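Local coordinates for cadherin-23 (Mus musculus, PDB 5UZ8), which is a calcium-binding cadherin, also called otocadherin, that probably serves adhesion and mechanotransduction in hearing, at residues Gly169-Leu174 with Val209-Leu214; Glu268-Asp273 with Gly277-Gln282. One frame throughout, in Å; residues are numbered along the deposited sequence. Where two conformers were deposited one is given.

The two contacts lie in successive cadherin domains of one elongated chain. Contact 1 comes first. It joins strands 170-173 and 204-214, which belong to different sheets of one domain. Contact 2 follows in the next domain, where strands 270-272 and 278-281 are neighbours in a single sheet. Their centres are about 47 Å apart and the nearest atoms about 27 Å, so the contacts do not touch and share no strand. Calcium sites at the junction after strand 204-214 take ligands from both domains, such as Glu-127 and Asp-251. One contact thus spans a sandwich core, and the other builds one of the sheets that enclose such a core.

Contact 1: Gly169-Leu174 with Val209-Leu214; sequences GDISVL and VVIRVL
Ile-171 puts its CD1 methyl against the forked end of Val-209, and the two side chains meet tip to tip. They sit inside a cadherin domain, a Greek-key beta sandwich, and bridge its two sheets. Strand 170-173 belongs to the sheet that also holds strands 134-141 and 162-164. Strand 204-214 belongs to the facing sheet, between strands 121-126 and 184-193. The nearest CA atoms, those of Ile-171 and Val-209, are 9.5 Å apart. This spacing fits two sheets packed through their side chains, and the contact is purely apolar.

Ile-171 can use both of its branches. Its long branch sets CG1 anti to the carbonyl carbon (chi1 -64°) and runs on extended to CD1, which approaches Val-209. The short branch, CG2, faces Ile-211 instead. There the meeting is looser and less certain: in one of two deposited conformers of Ile-211, its CD1 lies 4.4 Å from CG2 of Ile-171. In that conformer one isoleucine touches two residues that point inward from the same strand.

All three side chains are buried. Leu-136 of strand 134-141 touches both Ile-171 and Val-209. Ala-189 packs on Val-209, and Val-125 packs on Ile-211, so both neighbours of strand 204-214 add to this part of the core. Next along the strands, Asp-170 and Arg-212 turn outward: Asp-170 forms a salt bridge with Arg-137, and NE of Arg-212 hydrogen-bonds to OE1 of Gln-122.

Val-209 receives the isoleucine methyl in its fork: CD1 of Ile-171 is 4.1 Å from CG1 and equally 4.1 Å from CG2 of Val-209.

Contact 2: Glu268-Asp273 with Gly277-Gln282; sequences EAFSVD and GLVTTQ
Phe-270 lays CB and one edge of its ring by the carbonyl O of Thr-280, in a beta hairpin of the cadherin sandwich. Ser-271 and Thr-280 form the hydrogen-bonded pair, flanked by two non-hydrogen-bonded pairs. Ser-271 N gives a bond of 2.8 Å to Thr-280 O. The return bond, Thr-280 N to Ser-271 O, also measures 2.8 Å.

The tight side faces the core. CG2 of Val-272 meets CG2 of Val-279 at 3.9 Å. The Phe-270 ring lies obliquely to CG1 of Val-279, with CD2 4.2 Å away. It also packs on Leu-262 and Leu-293 and stacks edge-to-face with Phe-291. Cutting Phe-270 back to an alanine is likely to open a gap beside Val-279 and leave the Phe-291 ring without its aromatic partner.

The polar end is open to water, and Glu-268 and Gln-282 are exposed there. Gln-282 reaches across the start of strand 270-272, its CG set beside its own backbone N (chi1 -74°) and its chain extended beyond. Its backbone N hydrogen-bonds to Ala-269 O. A water donates to Glu-268 O. In one of two deposited conformers of Gln-282, its NE2 hydrogen-bonds to Phe-270 O at 2.7 Å, coming from above the carbonyl plane (56° out of it).

Contact 1: Gly169-Leu174 with Val209-Leu214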
ATOM      1  N   GLY A 169      -6.828  -6.394   0.965  1.00 13.55           N
ATOM      2  CA  GLY A 169      -5.778  -5.543   0.408  1.00 13.39           C
ATOM      3  C   GLY A 169      -5.521  -5.677  -1.092  1.00 13.31           C
ATOM      4  O   GLY A 169      -4.530  -5.128  -1.567  1.00 12.86           O
ATOM      5  N   ASP A 170      -6.402  -6.353  -1.824  1.00 14.06           N
ATOM      6  CA  ASP A 170      -6.339  -6.428  -3.274  1.00 14.48           C
ATOM      7  C   ASP A 170      -6.663  -5.071  -3.867  1.00 14.13           C
ATOM      8  O   ASP A 170      -7.738  -4.507  -3.582  1.00 13.79           O
ATOM      9  CB  ASP A 170      -7.336  -7.416  -3.843  1.00 15.74           C
ATOM     10  CG  ASP A 170      -6.874  -8.866  -3.732  1.00 17.60           C
ATOM     11  OD1 ASP A 170      -5.650  -9.136  -3.650  1.00 18.88           O
ATOM     12  OD2 ASP A 170      -7.742  -9.732  -3.719  1.00 18.45           O
ATOM     13  N   ILE A 171      -5.739  -4.562  -4.677  1.00 13.30           N
ATOM     14  CA  ILE A 171      -5.930  -3.323  -5.427  1.00 13.50           C
ATOM     15  C   ILE A 171      -6.334  -3.695  -6.852  1.00 14.11           C
ATOM     16  O   ILE A 171      -5.604  -4.471  -7.519  1.00 14.62           O
ATOM     17  CB  ILE A 171      -4.676  -2.462  -5.403  1.00 13.57           C
ATOM     18  CG1 ILE A 171      -4.392  -2.025  -3.950  1.00 13.75           C
ATOM     19  CG2 ILE A 171      -4.860  -1.222  -6.286  1.00 13.94           C
ATOM     20  CD1 ILE A 171      -3.093  -1.257  -3.740  1.00 14.00           C
ATOM     21  N   SER A 172      -7.481  -3.161  -7.282  1.00 14.33           N
ATOM     22  CA  SER A 172      -8.062  -3.512  -8.580  0.50 14.96           C
ATOM     23  C   SER A 172      -8.299  -2.288  -9.457  1.00 15.09           C
ATOM     24  O   SER A 172      -8.363  -1.165  -8.979  1.00 14.50           O
ATOM     25  CB  SER A 172      -9.368  -4.281  -8.419  0.50 15.81           C
ATOM     26  OG  SER A 172     -10.349  -3.525  -7.727  0.50 15.66           O
ATOM     27  N   VAL A 173      -8.449  -2.544 -10.744  1.00 15.60           N
ATOM     28  CA  VAL A 173      -8.770  -1.506 -11.717  1.00 16.01           C
ATOM     29  C   VAL A 173     -10.238  -1.156 -11.560  1.00 17.31           C
ATOM     30  O   VAL A 173     -11.095  -2.013 -11.722  1.00 18.53           O
ATOM     31  CB  VAL A 173      -8.541  -1.982 -13.153  1.00 16.04           C
ATOM     32  CG1 VAL A 173      -8.909  -0.866 -14.143  1.00 15.98           C
ATOM     33  CG2 VAL A 173      -7.087  -2.386 -13.339  1.00 15.70           C
ATOM     34  N   LEU A 174     -10.526   0.111 -11.281  1.00 17.98           N
ATOM     35  CA  LEU A 174     -11.915   0.564 -11.054  1.00 19.85           C
ATOM     36  C   LEU A 174     -12.532   1.171 -12.332  1.00 20.34           C
ATOM     37  O   LEU A 174     -13.741   1.104 -12.551  1.00 21.11           O
ATOM     38  CB  LEU A 174     -11.925   1.550  -9.876  1.00 20.31           C
ATOM     39  CG  LEU A 174     -13.257   2.204  -9.472  1.00 22.40           C
ATOM     40  CD1 LEU A 174     -14.260   1.169  -8.955  1.00 23.79           C
ATOM     41  CD2 LEU A 174     -13.003   3.302  -8.448  1.00 22.53           C
ATOM     42  N   VAL A 209       2.229   2.770  -3.347  1.00 14.54           N
ATOM     43  CA  VAL A 209       2.004   1.760  -4.386  1.00 14.38           C
ATOM     44  C   VAL A 209       2.110   2.413  -5.757  1.00 14.46           C
ATOM     45  O   VAL A 209       1.320   3.315  -6.053  1.00 14.70           O
ATOM     46  CB  VAL A 209       0.613   1.133  -4.245  1.00 13.98           C
ATOM     47  CG1 VAL A 209       0.422   0.045  -5.322  1.00 13.99           C
ATOM     48  CG2 VAL A 209       0.445   0.563  -2.840  1.00 14.03           C
ATOM     49  N   VAL A 210       3.089   1.987  -6.565  1.00 14.77           N
ATOM     50  CA  VAL A 210       3.303   2.479  -7.901  1.00 14.83           C
ATOM     51  C   VAL A 210       2.634   1.539  -8.897  1.00 14.44           C
ATOM     52  O   VAL A 210       2.863   0.318  -8.886  1.00 15.05           O
ATOM     53  CB  VAL A 210       4.805   2.573  -8.265  1.00 15.80           C
ATOM     54  CG1 VAL A 210       4.993   3.042  -9.706  1.00 16.41           C
ATOM     55  CG2 VAL A 210       5.522   3.514  -7.321  1.00 16.78           C
ATOM     56  N   ILE A 211       1.851   2.105  -9.798  1.00 13.72           N
ATOM     57  CA  ILE A 211       1.313   1.344 -10.919  0.50 13.49           C
ATOM     58  C   ILE A 211       1.769   2.043 -12.184  1.00 13.79           C
ATOM     59  O   ILE A 211       1.354   3.175 -12.468  1.00 13.95           O
ATOM     60  CB  ILE A 211      -0.221   1.218 -10.879  0.50 12.87           C
ATOM     61  CG1 ILE A 211      -0.632   0.329  -9.713  0.50 12.86           C
ATOM     62  CG2 ILE A 211      -0.747   0.594 -12.184  0.50 12.85           C
ATOM     63  CD1 ILE A 211      -2.059   0.513  -9.231  0.50 12.62           C
ATOM     64  N   ARG A 212       2.634   1.377 -12.937  1.00 13.93           N
ATOM     65  CA  ARG A 212       3.141   1.925 -14.191  1.00 14.47           C
ATOM     66  C   ARG A 212       2.307   1.350 -15.322  1.00 14.69           C
ATOM     67  O   ARG A 212       2.005   0.158 -15.338  1.00 15.16           O
ATOM     68  CB  ARG A 212       4.620   1.646 -14.372  1.00 14.96           C
ATOM     69  CG  ARG A 212       5.450   2.250 -13.246  1.00 15.54           C
ATOM     70  CD  ARG A 212       6.940   2.361 -13.569  1.00 16.43           C
ATOM     71  NE  ARG A 212       7.639   2.886 -12.418  1.00 17.31           N
ATOM     72  CZ  ARG A 212       7.695   4.171 -12.067  1.00 17.94           C
ATOM     73  NH1 ARG A 212       7.162   5.133 -12.831  1.00 17.56           N
ATOM     74  NH2 ARG A 212       8.322   4.493 -10.942  1.00 19.11           N
ATOM     75  N   VAL A 213       1.904   2.218 -16.247  1.00 14.41           N
ATOM     76  CA  VAL A 213       0.952   1.848 -17.283  1.00 14.91           C
ATOM     77  C   VAL A 213       1.728   1.688 -18.574  1.00 15.08           C
ATOM     78  O   VAL A 213       2.310   2.646 -19.078  1.00 15.49           O
ATOM     79  CB  VAL A 213      -0.126   2.921 -17.438  1.00 15.20           C
ATOM     80  CG1 VAL A 213      -1.155   2.518 -18.490  1.00 15.56           C
ATOM     81  CG2 VAL A 213      -0.796   3.156 -16.105  1.00 15.40           C
ATOM     82  N   LEU A 214       1.727   0.479 -19.095  1.00 15.12           N
ATOM     83  CA  LEU A 214       2.484   0.134 -20.306  1.00 16.04           C
ATOM     84  C   LEU A 214       1.679   0.411 -21.574  1.00 15.81           C
ATOM     85  O   LEU A 214       0.467   0.216 -21.603  1.00 15.22           O
ATOM     86  CB  LEU A 214       2.902  -1.341 -20.253  1.00 17.10           C
ATOM     87  CG  LEU A 214       3.665  -1.729 -18.993  1.00 17.62           C
ATOM     88  CD1 LEU A 214       3.953  -3.225 -18.988  1.00 18.83           C
ATOM     89  CD2 LEU A 214       4.945  -0.925 -18.860  1.00 18.41           C
TER

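Contact 2: Glu268-Asp273 with Gly277-Gln282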
ATOM      1  N   GLU A 268       3.777   8.116 -58.914  1.00 30.06           N
ATOM      2  CA  GLU A 268       4.939   7.982 -59.829  1.00 29.77           C
ATOM      3  C   GLU A 268       5.731   9.271 -60.171  1.00 26.62           C
ATOM      4  O   GLU A 268       6.910   9.202 -60.520  1.00 25.24           O
ATOM      5  CB  GLU A 268       4.515   7.259 -61.127  1.00 32.47           C
ATOM      6  CG  GLU A 268       3.610   8.045 -62.115  1.00 34.07           C
ATOM      7  CD  GLU A 268       2.238   8.485 -61.557  1.00 35.32           C
ATOM      8  OE1 GLU A 268       1.597   7.700 -60.791  1.00 35.97           O
ATOM      9  OE2 GLU A 268       1.796   9.646 -61.877  1.00 37.06           O
ATOM     10  N   ALA A 269       5.083  10.433 -60.074  1.00 23.95           N
ATOM     11  CA  ALA A 269       5.737  11.710 -60.348  1.00 22.70           C
ATOM     12  C   ALA A 269       6.425  12.345 -59.123  1.00 21.51           C
ATOM     13  O   ALA A 269       7.124  13.357 -59.274  1.00 20.57           O
ATOM     14  CB  ALA A 269       4.764  12.696 -60.958  1.00 22.46           C
ATOM     15  N   PHE A 270       6.200  11.791 -57.939  1.00 20.29           N
ATOM     16  CA  PHE A 270       6.771  12.331 -56.707  1.00 19.94           C
ATOM     17  C   PHE A 270       7.343  11.224 -55.834  1.00 20.78           C
ATOM     18  O   PHE A 270       7.075  10.044 -56.059  1.00 21.08           O
ATOM     19  CB  PHE A 270       5.674  13.054 -55.910  1.00 18.60           C
ATOM     20  CG  PHE A 270       5.048  14.208 -56.646  1.00 18.36           C
ATOM     21  CD1 PHE A 270       4.005  14.005 -57.515  1.00 18.27           C
ATOM     22  CD2 PHE A 270       5.538  15.498 -56.485  1.00 17.96           C
ATOM     23  CE1 PHE A 270       3.462  15.053 -58.221  1.00 18.46           C
ATOM     24  CE2 PHE A 270       4.980  16.565 -57.169  1.00 17.92           C
ATOM     25  CZ  PHE A 270       3.941  16.345 -58.039  1.00 18.07           C
ATOM     26  N   SER A 271       8.118  11.632 -54.832  1.00 20.69           N
ATOM     27  CA  SER A 271       8.665  10.726 -53.833  0.50 21.51           C
ATOM     28  C   SER A 271       8.567  11.382 -52.483  1.00 21.34           C
ATOM     29  O   SER A 271       8.654  12.611 -52.380  1.00 21.67           O
ATOM     30  CB  SER A 271      10.133  10.431 -54.118  0.50 22.84           C
ATOM     31  OG  SER A 271      10.255   9.608 -55.244  0.50 23.62           O
ATOM     32  N   VAL A 272       8.385  10.573 -51.442  1.00 20.94           N
ATOM     33  CA  VAL A 272       8.469  11.093 -50.087  1.00 20.89           C
ATOM     34  C   VAL A 272       9.553  10.327 -49.336  1.00 22.25           C
ATOM     35  O   VAL A 272       9.645   9.088 -49.442  1.00 22.27           O
ATOM     36  CB  VAL A 272       7.137  11.028 -49.326  1.00 20.00           C
ATOM     37  CG1 VAL A 272       6.689   9.588 -49.080  1.00 20.35           C
ATOM     38  CG2 VAL A 272       7.232  11.797 -48.019  1.00 19.82           C
ATOM     39  N   ASP A 273      10.396  11.059 -48.624  1.00 22.83           N
ATOM     40  CA  ASP A 273      11.429  10.425 -47.804  1.00 24.29           C
ATOM     41  C   ASP A 273      10.681   9.739 -46.689  1.00 23.98           C
ATOM     42  O   ASP A 273       9.928  10.390 -45.958  1.00 21.99           O
ATOM     43  CB  ASP A 273      12.363  11.483 -47.215  1.00 25.79           C
ATOM     44  CG  ASP A 273      13.516  10.868 -46.408  1.00 27.85           C
ATOM     45  OD1 ASP A 273      13.288  10.391 -45.292  1.00 27.78           O
ATOM     46  OD2 ASP A 273      14.650  10.806 -46.934  1.00 30.38           O
ATOM     47  N   GLY A 277       9.628  12.901 -44.182  1.00 22.96           N
ATOM     48  CA  GLY A 277       8.385  13.463 -44.695  1.00 21.61           C
ATOM     49  C   GLY A 277       8.572  14.449 -45.832  1.00 21.57           C
ATOM     50  O   GLY A 277       7.606  15.038 -46.297  1.00 21.15           O
ATOM     51  N   LEU A 278       9.794  14.619 -46.317  1.00 22.43           N
ATOM     52  CA  LEU A 278      10.015  15.559 -47.418  1.00 22.44           C
ATOM     53  C   LEU A 278       9.518  14.951 -48.724  1.00 20.99           C
ATOM     54  O   LEU A 278       9.982  13.874 -49.129  1.00 20.58           O
ATOM     55  CB  LEU A 278      11.495  15.904 -47.558  1.00 24.28           C
ATOM     56  CG  LEU A 278      11.878  16.803 -48.754  1.00 25.20           C
ATOM     57  CD1 LEU A 278      11.124  18.124 -48.710  1.00 25.65           C
ATOM     58  CD2 LEU A 278      13.375  17.086 -48.761  1.00 27.36           C
ATOM     59  N   VAL A 279       8.611  15.666 -49.382  1.00 19.90           N
ATOM     60  CA  VAL A 279       8.127  15.298 -50.716  1.00 19.32           C
ATOM     61  C   VAL A 279       8.972  16.038 -51.774  1.00 19.97           C
ATOM     62  O   VAL A 279       9.133  17.268 -51.684  1.00 19.77           O
ATOM     63  CB  VAL A 279       6.641  15.666 -50.886  1.00 18.67           C
ATOM     64  CG1 VAL A 279       6.143  15.351 -52.297  1.00 18.41           C
ATOM     65  CG2 VAL A 279       5.775  14.938 -49.845  1.00 18.38           C
ATOM     66  N   THR A 280       9.476  15.280 -52.755  1.00 20.03           N
ATOM     67  CA  THR A 280      10.187  15.804 -53.906  1.00 20.93           C
ATOM     68  C   THR A 280       9.572  15.325 -55.205  1.00 20.24           C
ATOM     69  O   THR A 280       8.819  14.341 -55.221  1.00 19.81           O
ATOM     70  CB  THR A 280      11.659  15.367 -53.892  1.00 22.57           C
ATOM     71  OG1 THR A 280      11.707  13.951 -53.695  1.00 22.84           O
ATOM     72  CG2 THR A 280      12.417  16.089 -52.778  1.00 23.71           C
ATOM     73  N   THR A 281       9.891  16.029 -56.294  1.00 20.06           N
ATOM     74  CA  THR A 281       9.437  15.627 -57.626  1.00 19.51           C
ATOM     75  C   THR A 281      10.346  14.497 -58.104  1.00 20.41           C
ATOM     76  O   THR A 281      11.500  14.427 -57.678  1.00 20.63           O
ATOM     77  CB  THR A 281       9.521  16.782 -58.633  1.00 19.79           C
ATOM     78  OG1 THR A 281      10.886  17.261 -58.714  1.00 20.33           O
ATOM     79  CG2 THR A 281       8.573  17.929 -58.205  1.00 19.35           C
ATOM     80  N   GLN A 282       9.811  13.607 -58.950  1.00 20.41           N
ATOM     81  CA  GLN A 282      10.631  12.558 -59.612  0.50 21.61           C
ATOM     82  C   GLN A 282      10.984  12.968 -61.052  1.00 22.05           C
ATOM     83  O   GLN A 282      11.767  12.286 -61.724  1.00 23.11           O
ATOM     84  CB  GLN A 282       9.913  11.188 -59.626  0.50 21.89           C
ATOM     85  CG  GLN A 282       9.853  10.430 -58.301  0.50 22.03           C
ATOM     86  CD  GLN A 282       9.479   8.946 -58.468  0.50 22.89           C
ATOM     87  OE1 GLN A 282      10.033   8.247 -59.323  0.50 24.17           O
ATOM     88  NE2 GLN A 282       8.549   8.458 -57.638  0.50 22.38           N
TER
HETATM   89  O   HOH W   1       8.314   7.018 -60.543  1.00 34.19           O